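Local coordinates for protein tryptophane-5-halogenase (Microbispora sp. ATCC PTA-5024, PDB 5UAO) that chlorinates a tryptophan of a lanthipeptide at carbon 5 during NAI-107 biosynthesis, probably with reduced FAD and oxygen, at residues H392-F400 and G454-L462. Numbering follows the deposited sequence.
Sequences HRWDAIRWF and GAAPLFYGL
Ala396 O is gripped twice: it takes the helix bond from Phe400 N at 3.0 Å and a second hydrogen from water 2, which gives its other hydrogen to Ala455 O. Water 1 makes the second bridge, accepting from Arg393 NH1 at 2.7 Å, in the guanidinium plane, and from Phe459 N at 3.2 Å. No direct hydrogen bond joins the segments. The Arg393 chain is bent at chi2 and chi3, which brings one guanidinium face under Leu458 CD2, 3.9 Å from Arg393 NE. Replacing Arg393 by an alanine is likely to cost water 1 its NH1 donor, so that Phe459 N is no longer tied to the helix, and to open a gap beside Leu458, which also packs on Tyr450 of the second subunit. In this flavin-dependent tryptophan halogenase, the contact lays the turn around Pro457, which runs on into the helix through Leu462, against the long helix 383-406. Pro457 is wedged into that helix surface, its CG 3.6 Å from Phe400 CB and its CB near Ala396 CB and Ile397 CG1. With CG anti to the backbone N (chi1 177°), the Phe400 ring reaches past the proline: Phe400 CE2 lies 3.7 Å from Tyr460 CG, the planes inclined at 39°. The side chain of Tyr460, about 8 Å from the bound FAD, hydrogen-bonds through OH to Glu355 O.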
loop_
_atom_site.group_PDB
_atom_site.type_symbol
_atom_site.label_atom_id
_atom_site.label_comp_id
_atom_site.label_asym_id
_atom_site.label_seq_id
_atom_site.Cartn_x
_atom_site.Cartn_y
_atom_site.Cartn_z
ATOM N N HIS A 392 -10.246 -4.582 3.026
ATOM C CA HIS A 392 -9.682 -3.642 2.035
ATOM C C HIS A 392 -9.491 -4.376 0.664
ATOM O O HIS A 392 -9.767 -3.852 -0.417
ATOM C CB HIS A 392 -8.320 -3.133 2.563
ATOM C CG HIS A 392 -7.569 -2.305 1.578
ATOM N ND1 HIS A 392 -7.974 -1.039 1.223
ATOM C CD2 HIS A 392 -6.481 -2.574 0.821
ATOM C CE1 HIS A 392 -7.137 -0.539 0.330
ATOM N NE2 HIS A 392 -6.217 -1.448 0.079
ATOM N N ARG A 393 -8.999 -5.596 0.743
ATOM C CA ARG A 393 -8.761 -6.421 -0.443
ATOM C C ARG A 393 -10.091 -6.727 -1.145
ATOM O O ARG A 393 -10.197 -6.535 -2.347
ATOM C CB ARG A 393 -8.022 -7.725 -0.066
ATOM C CG ARG A 393 -6.493 -7.531 -0.088
ATOM C CD ARG A 393 -5.920 -7.778 -1.543
ATOM N NE ARG A 393 -5.047 -8.933 -1.390
ATOM C CZ ARG A 393 -4.837 -9.920 -2.204
ATOM N NH1 ARG A 393 -5.335 -9.975 -3.421
ATOM N NH2 ARG A 393 -4.036 -10.873 -1.763
ATOM N N TRP A 394 -11.129 -7.147 -0.398
ATOM C CA TRP A 394 -12.407 -7.458 -1.014
ATOM C C TRP A 394 -13.086 -6.212 -1.617
ATOM O O TRP A 394 -13.626 -6.228 -2.730
ATOM C CB TRP A 394 -13.292 -8.171 -0.004
ATOM C CG TRP A 394 -13.053 -9.635 0.121
ATOM C CD1 TRP A 394 -12.248 -10.264 1.016
ATOM C CD2 TRP A 394 -13.647 -10.662 -0.682
ATOM N NE1 TRP A 394 -12.338 -11.625 0.860
ATOM C CE2 TRP A 394 -13.167 -11.902 -0.192
ATOM C CE3 TRP A 394 -14.494 -10.661 -1.793
ATOM C CZ2 TRP A 394 -13.550 -13.131 -0.745
ATOM C CZ3 TRP A 394 -14.891 -11.909 -2.343
ATOM C CH2 TRP A 394 -14.378 -13.112 -1.834
ATOM N N ASP A 395 -13.034 -5.100 -0.883
ATOM C CA ASP A 395 -13.649 -3.874 -1.340
ATOM C C ASP A 395 -13.031 -3.359 -2.649
ATOM O O ASP A 395 -13.782 -2.879 -3.532
ATOM C CB ASP A 395 -13.609 -2.797 -0.241
ATOM C CG ASP A 395 -14.600 -3.078 0.930
ATOM O OD1 ASP A 395 -15.528 -3.928 0.814
ATOM O OD2 ASP A 395 -14.470 -2.424 1.991
ATOM N N ALA A 396 -11.718 -3.477 -2.779
ATOM C CA ALA A 396 -11.038 -3.104 -4.002
ATOM C C ALA A 396 -11.495 -4.000 -5.200
ATOM O O ALA A 396 -11.599 -3.492 -6.321
ATOM C CB ALA A 396 -9.510 -3.124 -3.839
ATOM N N ILE A 397 -11.632 -5.312 -4.974
ATOM C CA ILE A 397 -12.121 -6.223 -5.982
ATOM C C ILE A 397 -13.507 -5.799 -6.383
ATOM O O ILE A 397 -13.831 -5.810 -7.555
ATOM C CB ILE A 397 -12.066 -7.646 -5.511
ATOM C CG1 ILE A 397 -10.615 -8.099 -5.505
ATOM C CG2 ILE A 397 -12.859 -8.565 -6.389
ATOM C CD1 ILE A 397 -10.366 -9.301 -4.643
ATOM N N ARG A 398 -14.318 -5.386 -5.415
ATOM C CA ARG A 398 -15.674 -4.984 -5.722
ATOM C C ARG A 398 -15.695 -3.829 -6.733
ATOM O O ARG A 398 -16.412 -3.871 -7.730
ATOM C CB ARG A 398 -16.445 -4.649 -4.423
ATOM C CG ARG A 398 -17.811 -4.044 -4.649
ATOM C CD ARG A 398 -17.814 -2.582 -4.374
ATOM N NE ARG A 398 -19.154 -1.998 -4.454
ATOM C CZ ARG A 398 -19.952 -1.709 -3.425
ATOM N NH1 ARG A 398 -19.566 -1.846 -2.178
ATOM N NH2 ARG A 398 -21.157 -1.180 -3.670
ATOM N N TRP A 399 -14.964 -2.781 -6.430
ATOM C CA TRP A 399 -14.900 -1.620 -7.303
ATOM C C TRP A 399 -14.286 -1.935 -8.644
ATOM O O TRP A 399 -14.746 -1.446 -9.636
ATOM C CB TRP A 399 -14.168 -0.446 -6.662
ATOM C CG TRP A 399 -14.819 0.001 -5.419
ATOM C CD1 TRP A 399 -14.283 -0.053 -4.180
ATOM C CD2 TRP A 399 -16.159 0.478 -5.261
ATOM N NE1 TRP A 399 -15.175 0.422 -3.261
ATOM C CE2 TRP A 399 -16.363 0.680 -3.877
ATOM C CE3 TRP A 399 -17.225 0.697 -6.145
ATOM C CZ2 TRP A 399 -17.558 1.173 -3.346
ATOM C CZ3 TRP A 399 -18.415 1.154 -5.628
ATOM C CH2 TRP A 399 -18.568 1.405 -4.221
ATOM N N PHE A 400 -13.316 -2.838 -8.708
ATOM C CA PHE A 400 -12.822 -3.271 -10.024
ATOM C C PHE A 400 -13.893 -4.003 -10.839
ATOM O O PHE A 400 -14.030 -3.766 -12.028
ATOM C CB PHE A 400 -11.595 -4.200 -9.782
ATOM C CG PHE A 400 -10.986 -4.795 -11.035
ATOM C CD1 PHE A 400 -10.765 -4.024 -12.164
ATOM C CD2 PHE A 400 -10.561 -6.111 -11.048
ATOM C CE1 PHE A 400 -10.143 -4.556 -13.288
ATOM C CE2 PHE A 400 -9.941 -6.662 -12.163
ATOM C CZ PHE A 400 -9.726 -5.880 -13.273
ATOM N N GLY A 454 -3.225 2.817 -5.165
ATOM C CA GLY A 454 -3.908 2.578 -3.914
ATOM C C GLY A 454 -5.355 2.238 -4.120
ATOM O O GLY A 454 -5.933 1.611 -3.285
ATOM N N ALA A 455 -5.928 2.619 -5.264
ATOM C CA ALA A 455 -7.327 2.270 -5.589
ATOM C C ALA A 455 -7.506 0.972 -6.386
ATOM O O ALA A 455 -8.627 0.509 -6.592
ATOM C CB ALA A 455 -7.956 3.416 -6.362
ATOM N N ALA A 456 -6.414 0.401 -6.888
ATOM C CA ALA A 456 -6.522 -0.781 -7.680
ATOM C C ALA A 456 -6.331 -2.034 -6.791
ATOM O O ALA A 456 -5.765 -1.938 -5.686
ATOM C CB ALA A 456 -5.502 -0.743 -8.777
ATOM N N PRO A 457 -6.794 -3.196 -7.259
ATOM C CA PRO A 457 -6.690 -4.355 -6.420
ATOM C C PRO A 457 -5.260 -4.804 -6.497
ATOM O O PRO A 457 -4.592 -4.610 -7.489
ATOM C CB PRO A 457 -7.619 -5.378 -7.095
ATOM C CG PRO A 457 -8.437 -4.582 -8.082
ATOM C CD PRO A 457 -7.558 -3.487 -8.500
ATOM N N LEU A 458 -4.802 -5.379 -5.429
ATOM C CA LEU A 458 -3.415 -5.735 -5.323
ATOM C C LEU A 458 -2.988 -6.737 -6.342
ATOM O O LEU A 458 -1.899 -6.609 -6.925
ATOM C CB LEU A 458 -3.176 -6.340 -3.956
ATOM C CG LEU A 458 -1.712 -6.544 -3.605
ATOM C CD1 LEU A 458 -0.957 -5.195 -3.654
ATOM C CD2 LEU A 458 -1.676 -7.216 -2.231
ATOM N N PHE A 459 -3.784 -7.777 -6.563
ATOM C CA PHE A 459 -3.285 -8.743 -7.526
ATOM C C PHE A 459 -3.433 -8.214 -8.964
ATOM O O PHE A 459 -2.560 -8.388 -9.762
ATOM C CB PHE A 459 -3.983 -10.115 -7.407
ATOM C CG PHE A 459 -3.650 -10.996 -8.527
ATOM C CD1 PHE A 459 -2.400 -11.627 -8.569
ATOM C CD2 PHE A 459 -4.510 -11.145 -9.613
ATOM C CE1 PHE A 459 -2.040 -12.443 -9.650
ATOM C CE2 PHE A 459 -4.123 -11.924 -10.716
ATOM C CZ PHE A 459 -2.887 -12.541 -10.740
ATOM N N TYR A 460 -4.572 -7.613 -9.278
ATOM C CA TYR A 460 -4.983 -7.278 -10.661
ATOM C C TYR A 460 -4.295 -5.986 -11.122
ATOM O O TYR A 460 -3.967 -5.839 -12.301
ATOM C CB TYR A 460 -6.537 -7.171 -10.729
ATOM C CG TYR A 460 -7.222 -8.463 -10.376
ATOM C CD1 TYR A 460 -7.451 -9.454 -11.331
ATOM C CD2 TYR A 460 -7.640 -8.716 -9.052
ATOM C CE1 TYR A 460 -8.034 -10.690 -10.967
ATOM C CE2 TYR A 460 -8.222 -9.904 -8.693
ATOM C CZ TYR A 460 -8.389 -10.911 -9.642
ATOM O OH TYR A 460 -9.020 -12.066 -9.261
ATOM N N GLY A 461 -4.184 -5.023 -10.204
ATOM C CA GLY A 461 -3.315 -3.858 -10.362
ATOM C C GLY A 461 -3.880 -2.839 -11.319
ATOM O O GLY A 461 -4.989 -3.006 -11.874
ATOM N N LEU A 462 -3.115 -1.768 -11.506
ATOM C CA LEU A 462 -3.462 -0.728 -12.416
ATOM C C LEU A 462 -3.568 -1.260 -13.823
ATOM O O LEU A 462 -4.394 -0.765 -14.599
ATOM C CB LEU A 462 -2.408 0.376 -12.445
ATOM C CG LEU A 462 -2.466 1.328 -11.298
ATOM C CD1 LEU A 462 -1.331 2.300 -11.510
ATOM C CD2 LEU A 462 -3.834 2.022 -11.245
HETATM O O HOH W 1 -6.613 -8.583 -5.284
HETATM O O HOH W 2 -10.109 -1.508 -7.635
#